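Local coordinates for protein restriction endonuclease S subunits (Thermoanaerobacter tengcongensis, PDB 3OKG) that probably recognises the DNA target sequence as the specificity subunit of a type I restriction-modification methyltransferase, at residues I85-I91 with I102-P107. Sequence-based numbering, arbitrary orientation.
Sequences IRSGDVI and IALVPP. With SO4 (sulfate ion), chain H.
Asp89 O accepts a hydrogen bond from Val105 N at 2.8 Å, and the CA-H of Leu104 adds a weaker contact to the same oxygen. This is the open end of the antiparallel hairpin formed by strands 90-93 and 102-104 in the first DNA specificity domain, where Ile91 and Ala103 are a hydrogen-bonded pair and Val90 faces Leu104 in a non-hydrogen-bonded one. Beyond the strands, Gly88 N reaches Val105 O at 2.8 Å, tying the hairpin to the type II turn Arg86-Asp89. Gly88 occupies the turn's third position, where its backbone angles favour glycine. The turn is braced internally by Arg86 N, which meets Asp89 OD2 from above the carboxylate plane (2.7 Å); the same oxygen forms a salt bridge with Arg122.

Val105 packs against Ile85, the Arg86 carbonyl, Asp89 and Ile91. Its CG1, placed opposite the backbone N across the CA-CB bond (chi1 174°), lies 3.9 Å from Ile85 CD1, while CG2 touches Asp89 CB and Ile91 CG2. Exchanging this valine for an alanine would probably open a gap where CG1 and CG2 sit, costing Ile85 CD1 and Ile91 CG2 their methyl contacts. On the face opposite Ile91 and Ala103, Val90 and Leu104 meet at roughly a right angle and pack against Phe134 of helix 130-137. The Arg86 guanidinium meets a sulfate ion, probably from the crystallisation liquor, through a weak, bent NE to O2 bond of 3.0 Å.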
ATOM      1  N   ILE A  85       6.270 -35.130   4.513  1.00 21.50           N
ATOM      2  CA  ILE A  85       6.038 -34.501   3.219  1.00 19.59           C
ATOM      3  C   ILE A  85       6.996 -35.030   2.167  1.00 27.32           C
ATOM      4  O   ILE A  85       8.112 -35.485   2.473  1.00 22.70           O
ATOM      5  CB  ILE A  85       6.125 -32.971   3.287  1.00 16.74           C
ATOM      6  CG1 ILE A  85       7.478 -32.524   3.873  1.00 20.44           C
ATOM      7  CG2 ILE A  85       4.982 -32.452   4.143  1.00 18.41           C
ATOM      8  CD1 ILE A  85       7.647 -30.987   4.018  1.00 16.33           C
ATOM      9  N   ARG A  86       6.561 -34.938   0.921  1.00 16.78           N
ATOM     10  CA  ARG A  86       7.361 -35.402  -0.215  1.00 16.86           C
ATOM     11  C   ARG A  86       7.462 -34.302  -1.260  1.00 25.19           C
ATOM     12  O   ARG A  86       6.591 -33.429  -1.353  1.00 18.53           O
ATOM     13  CB  ARG A  86       6.729 -36.653  -0.838  1.00 23.01           C
ATOM     14  CG  ARG A  86       6.656 -37.866   0.107  1.00 26.75           C
ATOM     15  CD  ARG A  86       8.042 -38.479   0.309  1.00 24.90           C
ATOM     16  NE  ARG A  86       7.994 -39.552   1.297  1.00 44.41           N
ATOM     17  CZ  ARG A  86       9.064 -40.117   1.851  1.00 48.38           C
ATOM     18  NH1 ARG A  86      10.288 -39.715   1.519  1.00 38.20           N
ATOM     19  NH2 ARG A  86       8.905 -41.087   2.745  1.00 44.67           N
ATOM     20  N   SER A  87       8.541 -34.330  -2.037  1.00 21.23           N
ATOM     21  CA  SER A  87       8.709 -33.360  -3.098  1.00 23.78           C
ATOM     22  C   SER A  87       7.429 -33.247  -3.925  1.00 14.24           C
ATOM     23  O   SER A  87       6.889 -34.253  -4.383  1.00 19.47           O
ATOM     24  CB  SER A  87       9.846 -33.823  -4.030  1.00 28.95           C
ATOM     25  OG  SER A  87      10.113 -32.813  -4.978  1.00 28.52           O
ATOM     26  N   GLY A  88       6.965 -32.025  -4.151  1.00 20.80           N
ATOM     27  CA  GLY A  88       5.785 -31.841  -4.973  1.00 23.98           C
ATOM     28  C   GLY A  88       4.475 -31.838  -4.208  1.00 21.97           C
ATOM     29  O   GLY A  88       3.424 -31.553  -4.796  1.00 20.63           O
ATOM     30  N   ASP A  89       4.499 -32.159  -2.911  1.00 16.76           N
ATOM     31  CA  ASP A  89       3.243 -32.099  -2.154  1.00 20.85           C
ATOM     32  C   ASP A  89       2.815 -30.634  -2.101  1.00 17.18           C
ATOM     33  O   ASP A  89       3.654 -29.743  -2.108  1.00 18.29           O
ATOM     34  CB  ASP A  89       3.406 -32.552  -0.695  1.00 18.23           C
ATOM     35  CG  ASP A  89       3.510 -34.065  -0.543  1.00 24.00           C
ATOM     36  OD1 ASP A  89       3.230 -34.800  -1.505  1.00 19.85           O
ATOM     37  OD2 ASP A  89       3.881 -34.511   0.554  1.00 22.55           O
ATOM     38  N   VAL A  90       1.513 -30.397  -2.002  1.00 15.47           N
ATOM     39  CA  VAL A  90       1.015 -29.096  -1.617  1.00 12.51           C
ATOM     40  C   VAL A  90       0.608 -29.195  -0.166  1.00 14.64           C
ATOM     41  O   VAL A  90      -0.094 -30.134   0.218  1.00 18.69           O
ATOM     42  CB  VAL A  90      -0.188 -28.692  -2.505  1.00 19.41           C
ATOM     43  CG1 VAL A  90      -0.843 -27.396  -1.980  1.00 17.90           C
ATOM     44  CG2 VAL A  90       0.275 -28.527  -3.968  1.00 15.22           C
ATOM     45  N   ILE A  91       1.025 -28.238   0.662  1.00 15.96           N
ATOM     46  CA  ILE A  91       0.542 -28.226   2.038  1.00 15.15           C
ATOM     47  C   ILE A  91      -0.374 -27.031   2.217  1.00 15.45           C
ATOM     48  O   ILE A  91      -0.067 -25.933   1.800  1.00 18.58           O
ATOM     49  CB  ILE A  91       1.702 -28.207   3.061  1.00 17.42           C
ATOM     50  CG1 ILE A  91       2.678 -27.076   2.717  1.00 16.86           C
ATOM     51  CG2 ILE A  91       2.489 -29.509   2.953  1.00 16.51           C
ATOM     52  CD1 ILE A  91       3.778 -26.859   3.807  1.00 17.02           C
ATOM     53  N   ILE A 102      -0.158 -21.705   2.214  1.00 14.45           N
ATOM     54  CA  ILE A 102      -0.333 -22.817   1.297  1.00 12.70           C
ATOM     55  C   ILE A 102       0.907 -22.811   0.431  1.00 18.99           C
ATOM     56  O   ILE A 102       1.254 -21.758  -0.096  1.00 21.24           O
ATOM     57  CB  ILE A 102      -1.536 -22.573   0.379  1.00 15.58           C
ATOM     58  CG1 ILE A 102      -2.841 -22.468   1.207  1.00 21.80           C
ATOM     59  CG2 ILE A 102      -1.628 -23.681  -0.694  1.00 18.20           C
ATOM     60  CD1 ILE A 102      -3.978 -21.811   0.425  1.00 21.36           C
ATOM     61  N   ALA A 103       1.561 -23.960   0.257  1.00 14.49           N
ATOM     62  CA  ALA A 103       2.879 -23.940  -0.398  1.00 15.82           C
ATOM     63  C   ALA A 103       3.175 -25.239  -1.058  1.00 18.60           C
ATOM     64  O   ALA A 103       2.594 -26.256  -0.701  1.00 16.94           O
ATOM     65  CB  ALA A 103       3.951 -23.642   0.628  1.00 16.99           C
ATOM     66  N   LEU A 104       4.116 -25.200  -1.999  1.00 18.22           N
ATOM     67  CA  LEU A 104       4.549 -26.390  -2.726  1.00 15.58           C
ATOM     68  C   LEU A 104       5.863 -26.857  -2.145  1.00 21.76           C
ATOM     69  O   LEU A 104       6.769 -26.063  -1.939  1.00 19.59           O
ATOM     70  CB  LEU A 104       4.747 -26.051  -4.202  1.00 17.76           C
ATOM     71  CG  LEU A 104       5.255 -27.160  -5.136  1.00 22.38           C
ATOM     72  CD1 LEU A 104       4.188 -28.264  -5.289  1.00 17.96           C
ATOM     73  CD2 LEU A 104       5.632 -26.553  -6.488  1.00 25.60           C
ATOM     74  N   VAL A 105       5.954 -28.139  -1.841  1.00 21.08           N
ATOM     75  CA  VAL A 105       7.131 -28.656  -1.167  1.00 14.39           C
ATOM     76  C   VAL A 105       8.238 -28.886  -2.207  1.00 15.97           C
ATOM     77  O   VAL A 105       8.033 -29.635  -3.164  1.00 20.01           O
ATOM     78  CB  VAL A 105       6.804 -29.983  -0.440  1.00 15.56           C
ATOM     79  CG1 VAL A 105       8.096 -30.610   0.164  1.00 19.39           C
ATOM     80  CG2 VAL A 105       5.733 -29.750   0.656  1.00 16.97           C
ATOM     81  N   PRO A 106       9.382 -28.227  -2.040  1.00 20.56           N
ATOM     82  CA  PRO A 106      10.497 -28.372  -2.986  1.00 17.65           C
ATOM     83  C   PRO A 106      11.158 -29.736  -2.839  1.00 26.46           C
ATOM     84  O   PRO A 106      10.831 -30.449  -1.890  1.00 22.97           O
ATOM     85  CB  PRO A 106      11.462 -27.267  -2.553  1.00 18.26           C
ATOM     86  CG  PRO A 106      11.182 -27.076  -1.105  1.00 20.42           C
ATOM     87  CD  PRO A 106       9.707 -27.306  -0.937  1.00 18.52           C
ATOM     88  N   PRO A 107      12.065 -30.107  -3.742  1.00 31.09           N
ATOM     89  CA  PRO A 107      12.694 -31.424  -3.613  1.00 24.76           C
ATOM     90  C   PRO A 107      13.641 -31.526  -2.415  1.00 19.62           C
ATOM     91  O   PRO A 107      13.754 -32.612  -1.857  1.00 24.92           O
ATOM     92  CB  PRO A 107      13.408 -31.606  -4.974  1.00 36.41           C
ATOM     93  CG  PRO A 107      13.373 -30.251  -5.631  1.00 35.24           C
ATOM     94  CD  PRO A 107      12.138 -29.594  -5.126  1.00 32.54           C
TER
HETATM   95  S   SO4 H 404       5.124 -42.009   2.098  1.00 93.04           S
HETATM   96  O1  SO4 H 404       5.563 -43.372   2.397  1.00 83.24           O
HETATM   97  O2  SO4 H 404       5.757 -41.572   0.854  1.00 57.32           O
HETATM   98  O3  SO4 H 404       3.664 -41.986   1.947  1.00 61.09           O
HETATM   99  O4  SO4 H 404       5.519 -41.108   3.184  1.00 46.02           O